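Local coordinates for putative periplasmic protein (PDB 3KN3) that is probably a periplasmic substrate-binding protein, possibly linked to tungstate transport, whose site can hold glutathione, at residues D85-G90 with V192-N197. Residues are numbered along the deposited sequence; the frame is centred on the assembly and turned at random.
Sequences DFVIIG and VLEGDN
I88 and L193 face each other as an antiparallel hydrogen-bonded pair, yet the exchange between them is uneven. I88 N gives a nearly straight bond to L193 O (3.0 Å, 178° at the hydrogen), lying in the plane of that carbonyl. In return I88 O takes two N-H groups: V192 N at 2.8 Å, almost in line with the C=O, and L193 N through a weak, bent bond of 3.2 Å. Two consecutive residues therefore answer one. The I88 side chain begins with CB, which meets L193 CB at 3.8 Å, on the sheet face shared by both residues. CG2, anti to the backbone N, reaches V192 CG1 at 3.7 Å, the two side chains crossing at a slant. CG1 branches the other way, anti to the carbonyl carbon (chi1 -81°), and leads on to CD1; outside the two segments the side chain packs on L199 and on F107 of helix 103-113. V103 and A106 of that helix cover L193, while F94 and F98 of helix 93-98 cover V192. Past the pair, V87 CG1 lies alongside E194 CB at 3.7 Å. The two chains then separate, and a water bridges them: it donates to F86 O and to D85 OD2, and accepts from G195 N at 2.9 Å. The carboxylates of D85 and E194 come close without touching, and R173 forms a salt bridge to each, which probably eases their repulsion. V192 and L193 opposite I88 make a classic beta bulge, here joining edge strand 190-193 to strand 86-90 in the five-stranded sheet of one lobe of the periplasmic binding protein fold.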
loop_
_atom_site.group_PDB
_atom_site.type_symbol
_atom_site.label_atom_id
_atom_site.label_comp_id
_atom_site.label_asym_id
_atom_site.label_seq_id
_atom_site.Cartn_x
_atom_site.Cartn_y
_atom_site.Cartn_z
ATOM N N ASP A 85 -0.931 -4.731 -4.542
ATOM C CA ASP A 85 -0.722 -5.741 -3.510
ATOM C C ASP A 85 0.749 -6.081 -3.322
ATOM O O ASP A 85 1.550 -5.940 -4.243
ATOM C CB ASP A 85 -1.478 -7.025 -3.869
ATOM C CG ASP A 85 -1.036 -7.610 -5.208
ATOM O OD1 ASP A 85 -0.811 -6.829 -6.162
ATOM O OD2 ASP A 85 -0.920 -8.852 -5.307
ATOM N N PHE A 86 1.097 -6.542 -2.126
ATOM C CA PHE A 86 2.453 -6.996 -1.841
ATOM C C PHE A 86 2.698 -8.452 -2.275
ATOM O O PHE A 86 1.817 -9.311 -2.172
ATOM C CB PHE A 86 2.767 -6.851 -0.351
ATOM C CG PHE A 86 2.651 -5.443 0.166
ATOM C CD1 PHE A 86 1.483 -5.006 0.784
ATOM C CD2 PHE A 86 3.716 -4.554 0.045
ATOM C CE1 PHE A 86 1.377 -3.709 1.278
ATOM C CE2 PHE A 86 3.613 -3.255 0.525
ATOM C CZ PHE A 86 2.440 -2.831 1.144
ATOM N N VAL A 87 3.913 -8.725 -2.736
ATOM C CA VAL A 87 4.293 -10.069 -3.125
ATOM C C VAL A 87 5.631 -10.480 -2.510
ATOM O O VAL A 87 6.423 -9.640 -2.100
ATOM C CB VAL A 87 4.339 -10.213 -4.654
ATOM C CG1 VAL A 87 2.938 -9.998 -5.240
ATOM C CG2 VAL A 87 5.341 -9.228 -5.264
ATOM N N ILE A 88 5.861 -11.782 -2.423
ATOM C CA ILE A 88 7.119 -12.296 -1.915
ATOM C C ILE A 88 7.940 -12.720 -3.127
ATOM O O ILE A 88 7.437 -13.415 -4.005
ATOM C CB ILE A 88 6.915 -13.494 -0.941
ATOM C CG1 ILE A 88 6.547 -13.015 0.463
ATOM C CG2 ILE A 88 8.192 -14.282 -0.803
ATOM C CD1 ILE A 88 5.229 -12.392 0.572
ATOM N N ILE A 89 9.191 -12.276 -3.192
ATOM C CA ILE A 89 10.043 -12.570 -4.342
ATOM C C ILE A 89 11.365 -13.205 -3.924
ATOM O O ILE A 89 11.783 -13.099 -2.771
ATOM C CB ILE A 89 10.328 -11.314 -5.186
ATOM C CG1 ILE A 89 11.231 -10.342 -4.431
ATOM C CG2 ILE A 89 9.023 -10.638 -5.587
ATOM C CD1 ILE A 89 11.633 -9.119 -5.252
ATOM N N GLY A 90 11.994 -13.882 -4.878
ATOM C CA GLY A 90 13.231 -14.600 -4.670
ATOM C C GLY A 90 13.615 -15.241 -5.990
ATOM O O GLY A 90 12.869 -15.141 -6.960
ATOM N N VAL A 192 7.162 -15.340 -6.015
ATOM C CA VAL A 192 7.361 -16.645 -5.419
ATOM C C VAL A 192 6.166 -16.923 -4.515
ATOM O O VAL A 192 5.933 -18.050 -4.100
ATOM C CB VAL A 192 8.716 -16.645 -4.645
ATOM C CG1 VAL A 192 8.563 -17.123 -3.222
ATOM C CG2 VAL A 192 9.779 -17.430 -5.412
ATOM N N LEU A 193 5.381 -15.882 -4.248
ATOM C CA LEU A 193 4.181 -16.033 -3.444
ATOM C C LEU A 193 3.291 -14.787 -3.520
ATOM O O LEU A 193 3.767 -13.674 -3.336
ATOM C CB LEU A 193 4.578 -16.338 -2.002
ATOM C CG LEU A 193 3.517 -16.941 -1.089
ATOM C CD1 LEU A 193 4.172 -17.651 0.069
ATOM C CD2 LEU A 193 2.608 -15.843 -0.600
ATOM N N GLU A 194 1.998 -14.980 -3.789
ATOM C CA GLU A 194 1.069 -13.864 -3.969
ATOM C C GLU A 194 -0.384 -14.290 -3.736
ATOM O O GLU A 194 -0.692 -15.470 -3.726
ATOM C CB GLU A 194 1.225 -13.280 -5.379
ATOM C CG GLU A 194 0.951 -14.288 -6.502
ATOM C CD GLU A 194 1.076 -13.696 -7.916
ATOM O OE1 GLU A 194 1.526 -14.424 -8.828
ATOM O OE2 GLU A 194 0.727 -12.517 -8.127
ATOM N N GLY A 195 -1.274 -13.323 -3.537
ATOM C CA GLY A 195 -2.704 -13.591 -3.478
ATOM C C GLY A 195 -3.309 -13.717 -2.094
ATOM O O GLY A 195 -4.461 -13.370 -1.878
ATOM N N ASP A 196 -2.538 -14.233 -1.151
ATOM C CA ASP A 196 -3.000 -14.339 0.223
ATOM C C ASP A 196 -3.634 -12.990 0.659
ATOM O O ASP A 196 -3.114 -11.923 0.336
ATOM C CB ASP A 196 -1.811 -14.753 1.097
ATOM C CG ASP A 196 -2.229 -15.402 2.405
ATOM O OD1 ASP A 196 -3.061 -14.808 3.134
ATOM O OD2 ASP A 196 -1.712 -16.501 2.717
ATOM N N ASN A 197 -4.764 -13.029 1.362
ATOM C CA ASN A 197 -5.427 -11.797 1.802
ATOM C C ASN A 197 -4.563 -10.893 2.664
ATOM O O ASN A 197 -4.695 -9.679 2.639
ATOM C CB ASN A 197 -6.727 -12.096 2.555
ATOM C CG ASN A 197 -7.963 -11.942 1.680
ATOM O OD1 ASN A 197 -7.862 -11.720 0.476
ATOM N ND2 ASN A 197 -9.134 -12.067 2.285
HETATM O O HOH W 1 -0.364 -10.588 -3.215
#